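Local structure of methanol--corrinoid protein co-methyltransferase (Methanosarcina barkeri, 2I2X) at residues E170-D173 and Y174-R178; T445-K448 and S449-V453. The protein transfers the methyl group of methanol to the cob(I)amide held by its partner subunit MtaC, in the methanol pathway of methanogenesis. All coordinates share one frame; numbering follows the deposited sequence.

Contact 1: residues E170-D173 and Y174-R178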
loop_
_atom_site.group_PDB
_atom_site.type_symbol
_atom_site.label_atom_id
_atom_site.label_comp_id
_atom_site.label_asym_id
_atom_site.label_seq_id
_atom_site.Cartn_x
_atom_site.Cartn_y
_atom_site.Cartn_z
ATOM N N GLU A 170 -1.260 31.724 -6.449
ATOM C CA GLU A 170 -2.483 32.375 -6.932
ATOM C C GLU A 170 -2.446 32.658 -8.441
ATOM O O GLU A 170 -3.435 32.448 -9.141
ATOM C CB GLU A 170 -2.803 33.647 -6.107
ATOM C CG GLU A 170 -1.993 34.953 -6.424
ATOM C CD GLU A 170 -0.468 34.858 -6.166
ATOM O OE1 GLU A 170 0.222 34.056 -6.842
ATOM O OE2 GLU A 170 0.049 35.624 -5.323
ATOM N N VAL A 171 -1.305 33.113 -8.948
ATOM C CA VAL A 171 -1.189 33.358 -10.380
ATOM C C VAL A 171 -1.031 32.062 -11.170
ATOM O O VAL A 171 -1.547 31.956 -12.291
ATOM C CB VAL A 171 -0.072 34.380 -10.727
ATOM C CG1 VAL A 171 -0.005 34.602 -12.236
ATOM C CG2 VAL A 171 -0.337 35.690 -10.017
ATOM N N PHE A 172 -0.336 31.081 -10.587
ATOM C CA PHE A 172 -0.244 29.741 -11.180
ATOM C C PHE A 172 -1.624 29.105 -11.389
ATOM O O PHE A 172 -1.909 28.568 -12.469
ATOM C CB PHE A 172 0.646 28.784 -10.352
ATOM C CG PHE A 172 0.468 27.336 -10.742
ATOM C CD1 PHE A 172 1.234 26.784 -11.765
ATOM C CD2 PHE A 172 -0.532 26.559 -10.151
ATOM C CE1 PHE A 172 1.050 25.496 -12.175
ATOM C CE2 PHE A 172 -0.741 25.252 -10.567
ATOM C CZ PHE A 172 0.062 24.719 -11.581
ATOM N N ASP A 173 -2.469 29.145 -10.358
ATOM C CA ASP A 173 -3.793 28.508 -10.424
ATOM C C ASP A 173 -4.652 29.064 -11.543
ATOM O O ASP A 173 -5.383 28.309 -12.204
ATOM C CB ASP A 173 -4.536 28.674 -9.115
ATOM C CG ASP A 173 -4.048 27.728 -8.036
ATOM O OD1 ASP A 173 -3.434 26.671 -8.338
ATOM O OD2 ASP A 173 -4.300 28.053 -6.856
ATOM N N TYR A 174 -4.580 30.392 -11.716
ATOM C CA TYR A 174 -5.182 31.087 -12.838
ATOM C C TYR A 174 -4.541 30.670 -14.168
ATOM O O TYR A 174 -5.248 30.232 -15.069
ATOM C CB TYR A 174 -5.123 32.619 -12.625
ATOM C CG TYR A 174 -5.594 33.441 -13.809
ATOM C CD1 TYR A 174 -4.669 33.941 -14.730
ATOM C CD2 TYR A 174 -6.964 33.703 -14.019
ATOM C CE1 TYR A 174 -5.082 34.690 -15.831
ATOM C CE2 TYR A 174 -7.402 34.470 -15.121
ATOM C CZ TYR A 174 -6.445 34.961 -16.026
ATOM O OH TYR A 174 -6.806 35.724 -17.132
ATOM N N ALA A 175 -3.216 30.796 -14.286
ATOM C CA ALA A 175 -2.490 30.448 -15.521
ATOM C C ALA A 175 -2.651 28.989 -15.991
ATOM O O ALA A 175 -2.807 28.743 -17.196
ATOM C CB ALA A 175 -1.022 30.781 -15.374
ATOM N N VAL A 176 -2.599 28.029 -15.054
ATOM C CA VAL A 176 -2.627 26.617 -15.439
ATOM C C VAL A 176 -3.951 26.163 -16.067
ATOM O O VAL A 176 -3.981 25.211 -16.828
ATOM C CB VAL A 176 -2.175 25.666 -14.286
ATOM C CG1 VAL A 176 -3.289 25.390 -13.289
ATOM C CG2 VAL A 176 -1.619 24.400 -14.872
ATOM N N LEU A 177 -5.041 26.844 -15.745
ATOM C CA LEU A 177 -6.330 26.523 -16.361
ATOM C C LEU A 177 -6.463 27.118 -17.770
ATOM O O LEU A 177 -7.460 26.879 -18.435
ATOM C CB LEU A 177 -7.481 27.004 -15.471
ATOM C CG LEU A 177 -8.083 26.102 -14.377
ATOM C CD1 LEU A 177 -7.376 24.768 -14.167
ATOM C CD2 LEU A 177 -8.220 26.836 -13.059
ATOM N N ARG A 178 -5.454 27.867 -18.229
ATOM C CA ARG A 178 -5.597 28.673 -19.443
ATOM C C ARG A 178 -4.494 28.541 -20.458
ATOM O O ARG A 178 -4.452 29.316 -21.413
ATOM C CB ARG A 178 -5.798 30.161 -19.082
ATOM C CG ARG A 178 -7.010 30.362 -18.178
ATOM C CD ARG A 178 -7.253 31.769 -17.637
ATOM N NE ARG A 178 -8.623 31.780 -17.092
ATOM C CZ ARG A 178 -8.983 31.273 -15.911
ATOM N NH1 ARG A 178 -8.082 30.753 -15.073
ATOM N NH2 ARG A 178 -10.252 31.301 -15.555
#

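Contact 2: residues T445-K448 and S449-V453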
loop_
_atom_site.group_PDB
_atom_site.type_symbol
_atom_site.label_atom_id
_atom_site.label_comp_id
_atom_site.label_asym_id
_atom_site.label_seq_id
_atom_site.Cartn_x
_atom_site.Cartn_y
_atom_site.Cartn_z
ATOM N N THR A 445 1.389 44.186 -14.335
ATOM C CA THR A 445 0.167 44.867 -14.700
ATOM C C THR A 445 -0.864 43.900 -15.281
ATOM O O THR A 445 -2.042 43.976 -14.941
ATOM C CB THR A 445 0.379 46.174 -15.565
ATOM O OG1 THR A 445 0.065 45.923 -16.937
ATOM C CG2 THR A 445 1.804 46.751 -15.416
ATOM N N LYS A 446 -0.432 42.976 -16.127
ATOM C CA LYS A 446 -1.362 41.927 -16.609
ATOM C C LYS A 446 -2.076 41.123 -15.491
ATOM O O LYS A 446 -3.292 41.034 -15.508
ATOM C CB LYS A 446 -0.683 41.006 -17.629
ATOM C CG LYS A 446 -1.523 39.813 -18.085
ATOM C CD LYS A 446 -0.686 38.909 -19.015
ATOM C CE LYS A 446 -1.482 37.717 -19.498
ATOM N NZ LYS A 446 -2.459 38.065 -20.542
ATOM N N TYR A 447 -1.345 40.580 -14.516
ATOM C CA TYR A 447 -1.994 39.805 -13.421
ATOM C C TYR A 447 -2.712 40.628 -12.339
ATOM O O TYR A 447 -3.664 40.149 -11.715
ATOM C CB TYR A 447 -1.087 38.670 -12.876
ATOM C CG TYR A 447 -0.690 37.811 -14.040
ATOM C CD1 TYR A 447 -1.639 37.018 -14.695
ATOM C CD2 TYR A 447 0.595 37.871 -14.569
ATOM C CE1 TYR A 447 -1.314 36.293 -15.813
ATOM C CE2 TYR A 447 0.932 37.151 -15.693
ATOM C CZ TYR A 447 -0.029 36.355 -16.312
ATOM O OH TYR A 447 0.306 35.615 -17.438
ATOM N N LYS A 448 -2.305 41.882 -12.159
ATOM C CA LYS A 448 -3.098 42.807 -11.351
ATOM C C LYS A 448 -4.517 42.940 -11.912
ATOM O O LYS A 448 -5.501 42.871 -11.189
ATOM C CB LYS A 448 -2.441 44.156 -11.313
ATOM C CG LYS A 448 -1.526 44.377 -10.134
ATOM C CD LYS A 448 -0.793 45.703 -10.343
ATOM C CE LYS A 448 -1.052 46.693 -9.208
ATOM N NZ LYS A 448 0.218 47.433 -8.886
ATOM N N SER A 449 -4.613 43.091 -13.222
ATOM C CA SER A 449 -5.887 43.274 -13.880
ATOM C C SER A 449 -6.652 41.941 -13.980
ATOM O O SER A 449 -7.847 41.884 -13.670
ATOM C CB SER A 449 -5.656 43.931 -15.251
ATOM O OG SER A 449 -6.789 43.824 -16.085
ATOM N N GLU A 450 -5.968 40.865 -14.373
ATOM C CA GLU A 450 -6.642 39.571 -14.610
ATOM C C GLU A 450 -6.952 38.721 -13.386
ATOM O O GLU A 450 -7.865 37.911 -13.434
ATOM C CB GLU A 450 -5.904 38.740 -15.652
ATOM C CG GLU A 450 -5.808 39.451 -17.001
ATOM C CD GLU A 450 -5.337 38.549 -18.117
ATOM O OE1 GLU A 450 -5.218 37.306 -17.910
ATOM O OE2 GLU A 450 -5.084 39.091 -19.215
ATOM N N VAL A 451 -6.214 38.908 -12.296
ATOM C CA VAL A 451 -6.342 38.023 -11.143
ATOM C C VAL A 451 -6.597 38.820 -9.887
ATOM O O VAL A 451 -5.656 39.298 -9.266
ATOM C CB VAL A 451 -5.049 37.221 -10.923
ATOM C CG1 VAL A 451 -5.244 36.157 -9.813
ATOM C CG2 VAL A 451 -4.567 36.608 -12.218
ATOM N N LYS A 452 -7.853 38.948 -9.484
ATOM C CA LYS A 452 -8.180 39.874 -8.389
ATOM C C LYS A 452 -7.564 39.548 -7.034
ATOM O O LYS A 452 -7.328 40.461 -6.250
ATOM C CB LYS A 452 -9.695 40.118 -8.265
ATOM C CG LYS A 452 -10.235 41.068 -9.365
ATOM C CD LYS A 452 -9.666 42.504 -9.203
ATOM C CE LYS A 452 -10.046 43.438 -10.355
ATOM N NZ LYS A 452 -8.899 43.617 -11.293
ATOM N N VAL A 453 -7.297 38.266 -6.772
ATOM C CA VAL A 453 -6.699 37.834 -5.507
ATOM C C VAL A 453 -5.193 38.099 -5.425
ATOM O O VAL A 453 -4.613 37.915 -4.356
ATOM C CB VAL A 453 -6.981 36.317 -5.161
ATOM C CG1 VAL A 453 -8.476 36.059 -4.834
ATOM C CG2 VAL A 453 -6.501 35.385 -6.268
#

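Contact 1: residues E170-D173 and Y174-R178
Phe172 and Val176 meet one turn apart in the short helix 169-176, and their contact is its tightly packed side. Val176 CB sits over one face of the Phe172 ring, 4.0 Å from the centroid and 25° off the normal, a CH-pi contact displaced toward CZ, which lies 3.6 Å from CB. The ring reaches forward because CG is anti to the backbone nitrogen (chi1 165°). The backbone bond from Val176 N to Phe172 O, 2.7 Å, sets the two residues at this spacing. Leu184 and Ser187 of helix 181-210 and Thr225 and Ala226 of helix 220-230 enclose the ring further. With an alanine in place of Phe172, Val176 would probably lose the face it rests on and a gap would be left between these helices.

The other side is looser. Tyr174 N reaches Glu170 O weakly, at 3.5 Å. Past the helix end, Arg178 lays its guanidinium over the Tyr174 ring, CE2 standing above one guanidinium face; NH1 donates to Tyr174 O, in the guanidinium plane, at 2.9 Å, while NE pairs with Asp103 of a neighbouring MtaB subunit. Asp173 OD2 makes a weak hydrogen bond to a corrinoid nitrogen. Apolar packing probably holds this helix against its neighbours, leaving the Asp173 carboxylate directed at the cofactor.

Contact 2: residues T445-K448 and S449-V453
Lys446 and Glu450 form an i to i+4 salt bridge on the last turn of helix 436-450, a helix in the C-terminal part of the MtaB chain. Lys446 NZ donates to Glu450 OE2 at 3.1 Å and comes from above the carboxylate plane, 39° out of it. The lysine chain runs extended as far as CE and then bends at its last torsion (chi4 75°), which turns the ammonium back toward the acid. Next to this pair, Val451 CG2 meets the Tyr447 ring at its edge, 3.9 Å from CD1, while Lys446 CG stands 4.1 Å above one face, over the ring centre. The Lys446 aliphatic chain thus lies over the Tyr447 ring.

Backbone bonds set the spacing of these groups. Glu450 N donates to Lys446 O at 2.9 Å. Val451 N still reaches Tyr447 O, at 2.9 Å, but the donor tilts 33° from the carbonyl plane as Val451 leaves helical backbone angles and the helix ends.

Residues farther off fix the polar ends. Glu450 OE1 probably shares a hydrogen bond with Tyr174 OH, so both carboxylate oxygens appear to be engaged, and the negative charge is probably favoured by the nearby ammonium. Tyr447 OH is hydrogen-bonded to Asp180, against which Lys446 also packs. Phe454 touches the Tyr447 ring, where the chain runs on beyond the helix.

On the more exposed flank, Lys452 folds back at chi2 and chi4 over the helix terminus, where its positive charge would probably be favourable to the carbonyl oxygens at that end. Its NZ makes a weak bond to Lys448 O at 3.5 Å and a shorter one to Ser449 O at 3.1 Å.

Following the chain from the N terminus, contact 1 comes first, on helix 169-176 just after barrel strand 160-163, and contact 2 comes near the end, on the last turn of helix 436-450 and the residues after it. Each spans about one helical turn and closes no long loop; they lie in series, neither enclosing nor crossing the other. In space the centres of contact 1 and contact 2 are about 11 Å apart. Val171 CG1 packs on Tyr447 CG at 3.7 Å, the Tyr174 ring lies against Val451, and Glu170 touches Val453. The late helix and its C-terminal continuation are thereby joined to the short helix that follows strand 160-163, whose Asp173 reaches the corrinoid.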